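Mutual gliding-motility protein MglA (Myxococcus xanthus DK 1622, PDB 6H17) acts as a small GTPase of the Arf family, an intracellular switch that coordinates social and adventurous gliding and controls the direction and speed of movement. Local coordinates at residues G21-T26 with V100-S105; Q30-K35 with V174-T179. All coordinates share one frame; numbering follows the deposited sequence.

Interaction 1: G21-T26 with V100-S105. With MG (magnesium ion), chain B; GSP (5'-guanosine-diphosphate-monothiophosphate), chain C.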
loop_
_atom_site.group_PDB
_atom_site.type_symbol
_atom_site.label_atom_id
_atom_site.label_comp_id
_atom_site.label_asym_id
_atom_site.label_seq_id
_atom_site.Cartn_x
_atom_site.Cartn_y
_atom_site.Cartn_z
ATOM N N GLY A 21 -12.590 -1.591 -4.042
ATOM C CA GLY A 21 -12.935 -0.394 -4.784
ATOM C C GLY A 21 -13.268 0.759 -3.881
ATOM O O GLY A 21 -13.956 0.593 -2.870
ATOM N N LEU A 22 -12.777 1.941 -4.229
ATOM C CA LEU A 22 -13.129 3.199 -3.579
ATOM C C LEU A 22 -12.742 3.245 -2.104
ATOM O O LEU A 22 -13.279 4.068 -1.356
ATOM C CB LEU A 22 -14.616 3.551 -3.789
ATOM C CG LEU A 22 -15.013 3.715 -5.263
ATOM C CD1 LEU A 22 -16.550 3.891 -5.377
ATOM C CD2 LEU A 22 -14.287 4.858 -5.941
ATOM N N CYS A 23 -11.769 2.457 -1.662
ATOM C CA CYS A 23 -11.467 2.383 -0.238
ATOM C C CYS A 23 -10.546 3.486 0.274
ATOM O O CYS A 23 -10.505 3.703 1.490
ATOM C CB CYS A 23 -10.886 1.023 0.115
ATOM S SG CYS A 23 -9.233 0.737 -0.577
ATOM N N GLY A 24 -9.810 4.163 -0.600
ATOM C CA GLY A 24 -8.935 5.248 -0.208
ATOM C C GLY A 24 -7.468 5.115 -0.588
ATOM O O GLY A 24 -6.637 5.844 -0.038
ATOM N N LYS A 25 -7.116 4.196 -1.497
ATOM C CA LYS A 25 -5.714 4.004 -1.879
ATOM C C LYS A 25 -5.140 5.239 -2.568
ATOM O O LYS A 25 -4.096 5.776 -2.154
ATOM C CB LYS A 25 -5.599 2.787 -2.805
ATOM C CG LYS A 25 -6.078 1.481 -2.167
ATOM C CD LYS A 25 -6.101 0.290 -3.121
ATOM C CE LYS A 25 -7.061 0.426 -4.274
ATOM N NZ LYS A 25 -8.500 0.378 -3.902
ATOM N N THR A 26 -5.801 5.700 -3.629
ATOM C CA THR A 26 -5.351 6.889 -4.341
ATOM C C THR A 26 -5.274 8.079 -3.396
ATOM O O THR A 26 -4.316 8.855 -3.443
ATOM C CB THR A 26 -6.290 7.155 -5.515
ATOM O OG1 THR A 26 -6.168 6.072 -6.456
ATOM C CG2 THR A 26 -5.959 8.485 -6.215
ATOM N N VAL A 100 0.523 -2.247 1.927
ATOM C CA VAL A 100 -0.431 -1.598 2.822
ATOM C C VAL A 100 -1.800 -2.035 2.347
ATOM O O VAL A 100 -2.165 -1.775 1.189
ATOM C CB VAL A 100 -0.328 -0.069 2.771
ATOM C CG1 VAL A 100 -1.425 0.547 3.623
ATOM C CG2 VAL A 100 1.044 0.409 3.220
ATOM N N PHE A 101 -2.566 -2.693 3.215
ATOM C CA PHE A 101 -3.957 -3.000 2.906
ATOM C C PHE A 101 -4.824 -1.890 3.476
ATOM O O PHE A 101 -4.846 -1.689 4.693
ATOM C CB PHE A 101 -4.394 -4.348 3.463
ATOM C CG PHE A 101 -5.783 -4.720 3.036
ATOM C CD1 PHE A 101 -6.901 -4.395 3.804
ATOM C CD2 PHE A 101 -5.977 -5.361 1.828
ATOM C CE1 PHE A 101 -8.176 -4.736 3.381
ATOM C CE2 PHE A 101 -7.248 -5.692 1.391
ATOM C CZ PHE A 101 -8.332 -5.408 2.170
ATOM N N VAL A 102 -5.550 -1.188 2.619
ATOM C CA VAL A 102 -6.431 -0.102 3.012
ATOM C C VAL A 102 -7.841 -0.668 3.079
ATOM O O VAL A 102 -8.437 -1.001 2.051
ATOM C CB VAL A 102 -6.350 1.078 2.040
ATOM C CG1 VAL A 102 -7.285 2.196 2.477
ATOM C CG2 VAL A 102 -4.914 1.593 1.909
ATOM N N ALA A 103 -8.381 -0.799 4.285
ATOM C CA ALA A 103 -9.743 -1.280 4.473
ATOM C C ALA A 103 -10.695 -0.100 4.580
ATOM O O ALA A 103 -10.388 0.919 5.211
ATOM C CB ALA A 103 -9.811 -2.118 5.741
ATOM N N ASP A 104 -11.847 -0.228 3.943
ATOM C CA ASP A 104 -12.910 0.764 4.078
ATOM C C ASP A 104 -13.713 0.434 5.329
ATOM O O ASP A 104 -14.354 -0.614 5.394
ATOM C CB ASP A 104 -13.791 0.717 2.829
ATOM C CG ASP A 104 -14.809 1.849 2.780
ATOM O OD1 ASP A 104 -15.354 2.220 3.847
ATOM O OD2 ASP A 104 -15.062 2.383 1.672
ATOM N N SER A 105 -13.702 1.313 6.326
ATOM C CA SER A 105 -14.350 0.970 7.589
ATOM C C SER A 105 -15.871 0.921 7.499
ATOM O O SER A 105 -16.513 0.454 8.452
ATOM C CB SER A 105 -13.987 1.984 8.682
ATOM O OG SER A 105 -12.616 1.891 9.049
HETATM MG MG MG B . -7.621 4.686 -7.096
HETATM P PG GSP C . -10.048 2.447 -6.797
HETATM O O3B GSP C . -10.317 3.333 -5.425
HETATM S S1G GSP C . -11.727 2.242 -7.607
HETATM O O2G GSP C . -9.003 3.246 -7.603
HETATM O O3G GSP C . -9.429 1.132 -6.311
HETATM P PB GSP C . -9.331 3.998 -4.378
HETATM O O1B GSP C . -9.046 3.057 -3.268
HETATM O O2B GSP C . -8.152 4.579 -5.061
HETATM P PA GSP C . -10.036 6.729 -3.724
HETATM O O1A GSP C . -8.835 7.027 -2.959
HETATM O O2A GSP C . -10.159 7.299 -5.069
HETATM O O3A GSP C . -10.280 5.158 -3.786
HETATM O "O5'" GSP C . -11.264 7.156 -2.798
HETATM C "C5'" GSP C . -12.598 6.933 -3.228
HETATM C "C4'" GSP C . -13.537 7.944 -2.582
HETATM O "O4'" GSP C . -13.514 7.777 -1.150
HETATM C "C3'" GSP C . -13.119 9.366 -2.855
HETATM O "O3'" GSP C . -14.270 10.169 -3.053
HETATM C "C2'" GSP C . -12.391 9.824 -1.593
HETATM O "O2'" GSP C . -12.427 11.198 -1.339
HETATM C "C1'" GSP C . -13.164 9.011 -0.544
HETATM N N9 GSP C . -12.421 8.753 0.682
HETATM C C8 GSP C . -11.175 8.213 0.759
HETATM N N7 GSP C . -10.800 8.122 2.051
HETATM C C5 GSP C . -11.834 8.616 2.802
HETATM C C6 GSP C . -12.009 8.787 4.174
HETATM O O6 GSP C . -11.175 8.473 5.057
HETATM N N1 GSP C . -13.189 9.343 4.561
HETATM C C2 GSP C . -14.172 9.701 3.674
HETATM N N2 GSP C . -15.296 10.219 4.138
HETATM N N3 GSP C . -14.022 9.551 2.338
HETATM C C4 GSP C . -12.850 9.017 1.946
HETATM O O HOH W 1 -14.632 0.534 -0.331
HETATM O O HOH W 2 -6.217 3.100 -6.888
HETATM O O HOH W 3 -6.999 4.996 -9.014
HETATM O O HOH W 4 -8.958 6.260 -7.319
#
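Cys23 and Val102 are brought together by their first torsions. The thiol of Cys23 sits between its own backbone N and carbonyl carbon (chi1 68°), while Val102 holds CG1 anti to its backbone N, beside its carbonyl. In this setting SG lies 3.9 Å from Val102 CG1 and 3.2 Å from Val102 O, a buried carbonyl oxygen for which the model offers no clear partner. The same methyl, CG1, also reaches Cys23 O and the backbone of Gly24, and the CG methylene of Lys25 rests against Val102 CB at 4.2 Å. Two residues further along the strand, the CB atoms of Cys23 and Asp104 meet at 4.0 Å.

The segment 21-26 is the end of a P-loop (Walker A) running into helix 25-35, with Gly24 as N-cap, and the parallel strand 98-104 backs it on the side away from the phosphates. On the phosphate side O1B of the GTP analogue is gripped by Gly24 N, Lys25 N at 2.9 Å and Lys25 NZ at 2.8 Å. The Lys25 chain, bent at chi3 and chi4, curls its ammonium round to O3G as well, so that it ties the beta and gamma phosphates together and would offset their charge; Gly19 O takes a further bond from NZ. The N-H of Thr26 donates to O2B, and its OG1 binds the magnesium ion at 2.1 Å, alongside O2B, O2G and three waters.

At the other end of the contact a water donates to both Gly21 O and Asp104 OD2, the latter at 2.8 Å, and so spans the two segments. Lys142 reaches across the same end, in a salt bridge with Asp104 OD2 and a hydrogen bond to Leu22 O.

Interaction 2: Q30-K35 with V174-T179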
loop_
_atom_site.group_PDB
_atom_site.type_symbol
_atom_site.label_atom_id
_atom_site.label_comp_id
_atom_site.label_asym_id
_atom_site.label_seq_id
_atom_site.Cartn_x
_atom_site.Cartn_y
_atom_site.Cartn_z
ATOM N N GLN A 30 -2.251 10.761 -2.685
ATOM C CA GLN A 30 -2.445 12.195 -2.914
ATOM C C GLN A 30 -2.044 12.995 -1.686
ATOM O O GLN A 30 -1.388 14.042 -1.798
ATOM C CB GLN A 30 -3.903 12.474 -3.305
ATOM C CG GLN A 30 -4.241 11.947 -4.685
ATOM C CD GLN A 30 -5.722 11.938 -5.070
ATOM O OE1 GLN A 30 -6.631 11.823 -4.235
ATOM N NE2 GLN A 30 -5.962 12.018 -6.378
ATOM N N TYR A 31 -2.431 12.537 -0.489
ATOM C CA TYR A 31 -2.056 13.245 0.728
ATOM C C TYR A 31 -0.546 13.194 0.922
ATOM O O TYR A 31 0.091 14.210 1.235
ATOM C CB TYR A 31 -2.766 12.635 1.948
ATOM C CG TYR A 31 -2.523 13.466 3.185
ATOM C CD1 TYR A 31 -3.331 14.553 3.463
ATOM C CD2 TYR A 31 -1.435 13.221 4.017
ATOM C CE1 TYR A 31 -3.073 15.370 4.542
ATOM C CE2 TYR A 31 -1.196 14.020 5.122
ATOM C CZ TYR A 31 -2.010 15.092 5.365
ATOM O OH TYR A 31 -1.782 15.924 6.443
ATOM N N ILE A 32 0.054 12.013 0.741
ATOM C CA ILE A 32 1.510 11.875 0.854
ATOM C C ILE A 32 2.204 12.853 -0.090
ATOM O O ILE A 32 3.133 13.580 0.297
ATOM C CB ILE A 32 1.940 10.423 0.594
ATOM C CG1 ILE A 32 1.407 9.508 1.697
ATOM C CG2 ILE A 32 3.456 10.327 0.531
ATOM C CD1 ILE A 32 1.439 8.026 1.335
ATOM N N TYR A 33 1.784 12.881 -1.345
ATOM C CA TYR A 33 2.400 13.806 -2.289
ATOM C C TYR A 33 2.223 15.250 -1.842
ATOM O O TYR A 33 3.172 16.046 -1.861
ATOM C CB TYR A 33 1.812 13.607 -3.685
ATOM C CG TYR A 33 2.366 14.600 -4.667
ATOM C CD1 TYR A 33 3.654 14.466 -5.168
ATOM C CD2 TYR A 33 1.616 15.685 -5.073
ATOM C CE1 TYR A 33 4.182 15.393 -6.044
ATOM C CE2 TYR A 33 2.131 16.611 -5.962
ATOM C CZ TYR A 33 3.411 16.442 -6.440
ATOM O OH TYR A 33 3.942 17.368 -7.331
ATOM N N ASN A 34 1.006 15.615 -1.447
ATOM C CA ASN A 34 0.738 17.013 -1.139
ATOM C C ASN A 34 1.555 17.495 0.046
ATOM O O ASN A 34 1.956 18.670 0.095
ATOM C CB ASN A 34 -0.754 17.211 -0.859
ATOM C CG ASN A 34 -1.600 17.101 -2.095
ATOM O OD1 ASN A 34 -1.101 17.178 -3.208
ATOM N ND2 ASN A 34 -2.906 16.938 -1.903
ATOM N N LYS A 35 1.769 16.630 1.034
ATOM C CA LYS A 35 2.358 17.027 2.301
ATOM C C LYS A 35 3.814 16.617 2.484
ATOM O O LYS A 35 4.389 16.902 3.538
ATOM C CB LYS A 35 1.503 16.525 3.467
ATOM C CG LYS A 35 0.128 17.127 3.497
ATOM C CD LYS A 35 0.132 18.629 3.633
ATOM C CE LYS A 35 -1.297 19.133 3.746
ATOM N NZ LYS A 35 -1.399 20.271 4.689
ATOM N N VAL A 174 -5.243 11.870 8.555
ATOM C CA VAL A 174 -5.172 11.091 9.794
ATOM C C VAL A 174 -4.594 9.723 9.464
ATOM O O VAL A 174 -5.111 9.015 8.588
ATOM C CB VAL A 174 -6.546 10.968 10.441
ATOM C CG1 VAL A 174 -6.441 10.078 11.686
ATOM C CG2 VAL A 174 -7.156 12.319 10.785
ATOM N N GLY A 175 -3.501 9.346 10.139
ATOM C CA GLY A 175 -2.903 8.027 9.998
ATOM C C GLY A 175 -2.082 7.789 8.745
ATOM O O GLY A 175 -1.485 6.717 8.613
ATOM N N VAL A 176 -2.047 8.724 7.804
ATOM C CA VAL A 176 -1.459 8.431 6.501
ATOM C C VAL A 176 0.059 8.282 6.579
ATOM O O VAL A 176 0.630 7.295 6.086
ATOM C CB VAL A 176 -1.893 9.490 5.473
ATOM C CG1 VAL A 176 -1.128 9.350 4.153
ATOM C CG2 VAL A 176 -3.386 9.427 5.233
ATOM N N PHE A 177 0.752 9.261 7.150
ATOM C CA PHE A 177 2.195 9.126 7.267
ATOM C C PHE A 177 2.589 8.028 8.246
ATOM O O PHE A 177 3.609 7.350 8.019
ATOM C CB PHE A 177 2.865 10.466 7.630
ATOM C CG PHE A 177 3.020 11.397 6.473
ATOM C CD1 PHE A 177 3.839 11.071 5.414
ATOM C CD2 PHE A 177 2.374 12.616 6.453
ATOM C CE1 PHE A 177 4.002 11.942 4.342
ATOM C CE2 PHE A 177 2.531 13.487 5.383
ATOM C CZ PHE A 177 3.339 13.125 4.319
ATOM N N ASP A 178 1.837 7.817 9.316
ATOM C CA ASP A 178 2.189 6.726 10.226
ATOM C C ASP A 178 2.141 5.379 9.515
ATOM O O ASP A 178 2.999 4.514 9.732
ATOM C CB ASP A 178 1.268 6.692 11.442
ATOM C CG ASP A 178 1.592 7.755 12.463
ATOM O OD1 ASP A 178 2.629 8.453 12.340
ATOM O OD2 ASP A 178 0.797 7.865 13.418
ATOM N N THR A 179 1.124 5.170 8.681
ATOM C CA THR A 179 1.005 3.920 7.929
ATOM C C THR A 179 2.206 3.738 7.015
ATOM O O THR A 179 2.826 2.664 6.982
ATOM C CB THR A 179 -0.279 3.946 7.098
ATOM O OG1 THR A 179 -1.442 4.021 7.927
ATOM C CG2 THR A 179 -0.432 2.716 6.220
#
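Phe177, on the first turn of helix 176-193, carries much of the contact with the last turn of helix 25-35. Its CB leaves the backbone with CG anti to the carbonyl carbon (chi1 -79°), a direction that carries the ring over to the other helix. Beyond CG the two sides of the ring part company. CD2 comes to 4.1 Å from Tyr31 CE2, and CE2, one atom further out, lies 3.8 Å from the same Tyr31 carbon and 3.7 Å from Lys35 CB, which meets the ring at its edge, in plane. On the other side CE1 faces Ile32 CG2 at 4.2 Å, and CZ, at the tip, ends against the backbone of Lys35. The ring thus fits among Tyr31, Ile32 and Lys35, residues whose i, i+1 and i+4 spacing brings them round one side of the helix.

The ring planes of Tyr31 and Phe177 stand at 64°, an oblique pairing. Lys35 CG covers one face of the tyrosine ring from within its own helix, 3.5 Å above the plane and toward the rim.

Deeper in, Val176 sends CG1 to Ile32 CG1 at 3.5 Å, and the same methyl lies against Tyr31 CD2. Ile32 passes on from there to Leu60 and Leu62 of strand 52-62, which joins the pair of helices to the sheet of this Ras-like fold. Behind Val176, Gly175 O accepts from both Thr179 N and Thr179 OG1, the two donors arriving from opposite faces of the carbonyl plane; Thr179 OG1 is further bonded to Gln139.

No hydrogen bond crosses between the segments, so the helices are joined here chiefly by the fit of apolar side chains, with the tip of Phe177 resting on backbone: shape and burial, not directional bonds, set the contact.

How the interactions relate
Both interactions use helix 25-35, at its two ends: interaction 1 holds its N-terminal start with the P-loop against strand 98-104, and interaction 2 sets its C-terminal turn against helix 176-193. Their centres are about 13 Å apart, and they meet directly where Val100 CG1 packs on Thr179 CG2. Interaction 1 is buried, and its few apolar contacts stand behind a dense set of phosphate, magnesium and water bonds. Interaction 2 is partly buried, runs from Ile32 and Val176 inside to Lys35 at the surface, and is mainly apolar across the segments. The same helix thus serves nucleotide binding at its start and mainly apolar helix packing in the contact at its end.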